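Local structure of nicotinate-nucleotide pyrophosphorylase (Ehrlichia chaffeensis, 3L0G) at residues Phe122-Arg134 and Leu157-Gly170. The protein probably catalyses the decarboxylating transfer of a phosphoribosyl group to quinolinate, forming nicotinate mononucleotide on the pathway to NAD(+). Residues are numbered along the deposited sequence; the frame is centred on the assembly and turned at random. Where two conformers were deposited one is given.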
loop_
_atom_site.group_PDB
_atom_site.type_symbol
_atom_site.label_atom_id
_atom_site.label_comp_id
_atom_site.label_asym_id
_atom_site.label_seq_id
_atom_site.Cartn_x
_atom_site.Cartn_y
_atom_site.Cartn_z
ATOM N N PHE C 122 14.212 -9.813 -3.917
ATOM C CA PHE C 122 12.986 -10.599 -3.618
ATOM C C PHE C 122 13.183 -12.114 -3.765
ATOM O O PHE C 122 12.852 -12.873 -2.835
ATOM C CB PHE C 122 11.773 -10.164 -4.442
ATOM C CG PHE C 122 11.047 -8.952 -3.890
ATOM C CD1 PHE C 122 10.889 -7.826 -4.657
ATOM C CD2 PHE C 122 10.503 -8.956 -2.633
ATOM C CE1 PHE C 122 10.210 -6.710 -4.172
ATOM C CE2 PHE C 122 9.790 -7.849 -2.137
ATOM C CZ PHE C 122 9.663 -6.730 -2.909
ATOM N N ILE C 123 13.687 -12.575 -4.913
ATOM C CA ILE C 123 13.729 -14.018 -5.165
ATOM C C ILE C 123 14.810 -14.690 -4.335
ATOM O O ILE C 123 14.648 -15.823 -3.896
ATOM C CB ILE C 123 13.853 -14.371 -6.659
ATOM C CG1 ILE C 123 15.181 -13.900 -7.249
ATOM C CG2 ILE C 123 12.650 -13.801 -7.424
ATOM C CD1 ILE C 123 15.295 -14.161 -8.717
ATOM N N GLN C 124 15.901 -13.973 -4.080
ATOM C CA GLN C 124 16.941 -14.487 -3.207
ATOM C C GLN C 124 16.427 -14.651 -1.747
ATOM O O GLN C 124 16.769 -15.619 -1.071
ATOM C CB GLN C 124 18.172 -13.566 -3.238
ATOM C CG GLN C 124 18.935 -13.533 -4.564
ATOM C CD GLN C 124 20.224 -12.691 -4.451
ATOM O OE1 GLN C 124 21.292 -13.212 -4.201
ATOM N NE2 GLN C 124 20.098 -11.417 -4.569
ATOM N N HIS C 125 15.647 -13.687 -1.262
ATOM C CA HIS C 125 15.015 -13.787 0.061
ATOM C C HIS C 125 13.983 -14.915 0.091
ATOM O O HIS C 125 14.067 -15.847 0.936
ATOM C CB HIS C 125 14.335 -12.468 0.353
ATOM C CG HIS C 125 13.615 -12.397 1.667
ATOM N ND1 HIS C 125 14.131 -11.727 2.753
ATOM C CD2 HIS C 125 12.394 -12.853 2.047
ATOM C CE1 HIS C 125 13.259 -11.789 3.752
ATOM N NE2 HIS C 125 12.208 -12.478 3.351
ATOM N N ALA C 126 13.016 -14.855 -0.836
ATOM C CA ALA C 126 11.932 -15.837 -0.862
ATOM C C ALA C 126 12.499 -17.241 -1.042
ATOM O O ALA C 126 12.065 -18.157 -0.365
ATOM C CB ALA C 126 10.869 -15.514 -1.950
ATOM N N SER C 127 13.474 -17.412 -1.946
ATOM C CA SER C 127 14.046 -18.730 -2.184
ATOM C C SER C 127 14.877 -19.225 -0.985
ATOM O O SER C 127 14.929 -20.439 -0.709
ATOM C CB SER C 127 14.860 -18.764 -3.497
ATOM O OG SER C 127 13.998 -18.704 -4.630
ATOM N N GLY C 128 15.521 -18.303 -0.269
ATOM C CA GLY C 128 16.234 -18.679 0.960
ATOM C C GLY C 128 15.299 -19.272 1.998
ATOM O O GLY C 128 15.587 -20.300 2.600
ATOM N N ILE C 129 14.152 -18.648 2.197
ATOM C CA ILE C 129 13.152 -19.202 3.129
ATOM C C ILE C 129 12.571 -20.548 2.654
ATOM O O ILE C 129 12.516 -21.509 3.404
ATOM C CB ILE C 129 12.058 -18.184 3.390
ATOM C CG1 ILE C 129 12.670 -16.968 4.106
ATOM C CG2 ILE C 129 10.907 -18.805 4.210
ATOM C CD1 ILE C 129 11.710 -15.738 4.230
ATOM N N ALA C 130 12.180 -20.634 1.393
ATOM C CA ALA C 130 11.588 -21.865 0.874
ATOM C C ALA C 130 12.607 -22.995 0.988
ATOM O O ALA C 130 12.255 -24.087 1.371
ATOM C CB ALA C 130 11.139 -21.688 -0.571
ATOM N N SER C 131 13.877 -22.708 0.697
ATOM C CA SER C 131 14.912 -23.730 0.743
ATOM C C SER C 131 15.247 -24.188 2.171
ATOM O O SER C 131 15.388 -25.387 2.409
ATOM C CB SER C 131 16.172 -23.250 0.026
ATOM O OG SER C 131 15.862 -22.802 -1.296
ATOM N N ILE C 132 15.358 -23.275 3.140
ATOM C CA ILE C 132 15.652 -23.742 4.517
ATOM C C ILE C 132 14.446 -24.558 5.068
ATOM O O ILE C 132 14.612 -25.590 5.728
ATOM C CB ILE C 132 16.120 -22.596 5.471
ATOM C CG1 ILE C 132 16.677 -23.170 6.776
ATOM C CG2 ILE C 132 14.992 -21.644 5.798
ATOM C CD1 ILE C 132 17.801 -24.224 6.569
ATOM N N THR C 133 13.238 -24.116 4.758
ATOM C CA THR C 133 12.032 -24.831 5.168
ATOM C C THR C 133 12.048 -26.244 4.626
ATOM O O THR C 133 11.856 -27.223 5.368
ATOM C CB THR C 133 10.743 -24.071 4.702
ATOM O OG1 THR C 133 10.709 -22.779 5.330
ATOM C CG2 THR C 133 9.472 -24.823 5.066
ATOM N N ARG C 134 12.302 -26.361 3.330
ATOM C CA ARG C 134 12.326 -27.660 2.678
ATOM C C ARG C 134 13.330 -28.571 3.369
ATOM O O ARG C 134 13.061 -29.755 3.617
ATOM C CB ARG C 134 12.617 -27.488 1.183
ATOM C CG ARG C 134 12.757 -28.779 0.368
ATOM C CD ARG C 134 11.709 -29.849 0.655
ATOM N NE ARG C 134 10.320 -29.431 0.444
ATOM C CZ ARG C 134 9.273 -30.273 0.488
ATOM N NH1 ARG C 134 9.456 -31.575 0.700
ATOM N NH2 ARG C 134 8.031 -29.831 0.291
ATOM N N LEU C 157 7.415 -7.915 5.530
ATOM C CA LEU C 157 7.303 -9.097 4.682
ATOM C C LEU C 157 6.623 -10.291 5.350
ATOM O O LEU C 157 6.928 -11.452 5.028
ATOM C CB LEU C 157 8.693 -9.494 4.195
ATOM C CG LEU C 157 9.453 -8.394 3.423
ATOM C CD1 LEU C 157 10.848 -8.845 3.014
ATOM C CD2 LEU C 157 8.695 -7.932 2.180
ATOM N N ARG C 158 5.709 -10.027 6.280
ATOM C CA ARG C 158 5.035 -11.116 6.985
ATOM C C ARG C 158 4.462 -12.120 6.017
ATOM O O ARG C 158 4.617 -13.345 6.173
ATOM C CB ARG C 158 3.879 -10.576 7.852
ATOM C CG ARG C 158 2.888 -11.619 8.373
ATOM C CD ARG C 158 3.500 -12.682 9.281
ATOM N NE ARG C 158 4.253 -12.095 10.373
ATOM C CZ ARG C 158 3.722 -11.410 11.384
ATOM N NH1 ARG C 158 2.395 -11.237 11.505
ATOM N NH2 ARG C 158 4.528 -10.884 12.288
ATOM N N MET C 159 3.733 -11.599 5.034
ATOM C CA MET C 159 2.962 -12.492 4.177
ATOM C C MET C 159 3.892 -13.143 3.162
ATOM O O MET C 159 3.742 -14.317 2.887
ATOM C CB MET C 159 1.754 -11.757 3.532
ATOM C CG MET C 159 0.637 -11.405 4.530
ATOM S SD MET C 159 0.037 -12.832 5.494
ATOM C CE MET C 159 -0.738 -13.785 4.154
ATOM N N LEU C 160 4.875 -12.420 2.617
ATOM C CA LEU C 160 5.853 -13.096 1.731
ATOM C C LEU C 160 6.610 -14.224 2.462
ATOM O O LEU C 160 6.892 -15.275 1.887
ATOM C CB LEU C 160 6.868 -12.112 1.168
ATOM C CG LEU C 160 7.976 -12.724 0.309
ATOM C CD1 LEU C 160 7.386 -13.544 -0.856
ATOM C CD2 LEU C 160 8.905 -11.651 -0.163
ATOM N N ASP C 161 6.941 -14.002 3.733
ATOM C CA ASP C 161 7.750 -14.977 4.496
ATOM C C ASP C 161 6.927 -16.227 4.779
ATOM O O ASP C 161 7.376 -17.361 4.521
ATOM C CB ASP C 161 8.325 -14.353 5.775
ATOM C CG ASP C 161 9.507 -13.386 5.497
ATOM O OD1 ASP C 161 9.808 -13.076 4.309
ATOM O OD2 ASP C 161 10.123 -12.915 6.484
ATOM N N LYS C 162 5.688 -16.027 5.225
ATOM C CA LYS C 162 4.811 -17.158 5.474
ATOM C C LYS C 162 4.477 -17.893 4.170
ATOM O O LYS C 162 4.424 -19.094 4.176
ATOM C CB LYS C 162 3.544 -16.765 6.241
ATOM C CG LYS C 162 3.802 -16.576 7.745
ATOM C CD LYS C 162 2.598 -16.067 8.452
ATOM C CE LYS C 162 2.778 -16.119 9.959
ATOM N NZ LYS C 162 2.759 -17.510 10.430
ATOM N N TYR C 163 4.270 -17.170 3.073
ATOM C CA TYR C 163 4.078 -17.790 1.763
ATOM C C TYR C 163 5.271 -18.689 1.354
ATOM O O TYR C 163 5.104 -19.765 0.779
ATOM C CB TYR C 163 3.888 -16.681 0.702
ATOM C CG TYR C 163 4.000 -17.154 -0.740
ATOM C CD1 TYR C 163 2.934 -17.789 -1.381
ATOM C CD2 TYR C 163 5.150 -16.950 -1.472
ATOM C CE1 TYR C 163 3.046 -18.228 -2.720
ATOM C CE2 TYR C 163 5.257 -17.386 -2.816
ATOM C CZ TYR C 163 4.216 -18.019 -3.420
ATOM O OH TYR C 163 4.367 -18.439 -4.738
ATOM N N SER C 164 6.480 -18.219 1.644
ATOM C CA SER C 164 7.683 -18.914 1.200
ATOM C C SER C 164 7.912 -20.185 2.041
ATOM O O SER C 164 8.396 -21.220 1.522
ATOM C CB SER C 164 8.887 -17.974 1.263
ATOM O OG SER C 164 8.732 -16.790 0.484
ATOM N N VAL C 165 7.541 -20.129 3.326
ATOM C CA VAL C 165 7.506 -21.334 4.177
ATOM C C VAL C 165 6.530 -22.392 3.622
ATOM O O VAL C 165 6.878 -23.564 3.534
ATOM C CB VAL C 165 7.166 -20.999 5.648
ATOM C CG1 VAL C 165 6.830 -22.292 6.438
ATOM C CG2 VAL C 165 8.342 -20.228 6.293
ATOM N N CYS C 166 5.332 -21.976 3.207
ATOM C CA CYS C 166 4.404 -22.875 2.531
ATOM C C CYS C 166 4.952 -23.411 1.193
ATOM O O CYS C 166 4.851 -24.597 0.933
ATOM C CB CYS C 166 2.995 -22.243 2.398
ATOM S SG CYS C 166 2.233 -21.937 4.106
ATOM N N ILE C 167 5.571 -22.561 0.378
ATOM C CA ILE C 167 6.228 -23.048 -0.838
ATOM C C ILE C 167 7.217 -24.151 -0.509
ATOM O O ILE C 167 7.306 -25.117 -1.263
ATOM C CB ILE C 167 6.924 -21.929 -1.669
ATOM C CG1 ILE C 167 5.883 -20.939 -2.184
ATOM C CG2 ILE C 167 7.724 -22.528 -2.873
ATOM C CD1 ILE C 167 4.660 -21.596 -2.923
ATOM N N GLY C 168 7.909 -24.028 0.625
ATOM C CA GLY C 168 8.915 -25.007 1.067
ATOM C C GLY C 168 8.415 -26.288 1.729
ATOM O O GLY C 168 9.234 -27.167 2.081
ATOM N N GLY C 169 7.090 -26.418 1.876
ATOM C CA GLY C 169 6.448 -27.617 2.426
ATOM C C GLY C 169 5.949 -27.416 3.850
ATOM O O GLY C 169 5.463 -28.352 4.467
ATOM N N GLY C 170 6.083 -26.200 4.376
ATOM C CA GLY C 170 5.636 -25.862 5.726
ATOM C C GLY C 170 4.194 -25.357 5.790
ATOM O O GLY C 170 3.475 -25.338 4.782
HETATM O O HOH W 1 8.738 -27.563 -1.119
#
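A close helix crossing packs helix 116-139 against helix 158-167, which follows strand 146-148 at one edge of the parallel sheet of the C-terminal domain; the segment axes approach to 7.4 Å at -43°. At the N-terminal end of helix 158-167, a buried histidine-carboxylate bond links the two: His125 NE2 donates to Asp161 OD1 at 2.7 Å, almost in the imidazole plane but 25° out of the carboxylate plane, on its syn side. His125 reaches this acid with CG trans to its own N (chi1 179°); Asp161 OD2 is bonded to Thr154 OG1, so both carboxylate oxygens are engaged. Leu157, the N-cap residue, lays CD1 over one imidazole face in a CH-pi contact, and Phe285 meets the ring edge-to-face. Midway, Ile129 sets CG2 against Val165 CG2 (3.6 Å), while Ser164 returns OG to Leu160 O and the same OG rests on Ala126 CB. Gly168, with no side chain, lets the backbones close to 4.1 Å between its CA and Ala130 CA, which makes a CA-H...O contact with Ser164 O (3.3 Å). Beside the Schellman motif at Gly169, Arg134 NH2 donates to a water 2.8 Å away, which in turn donates to Ile167 O.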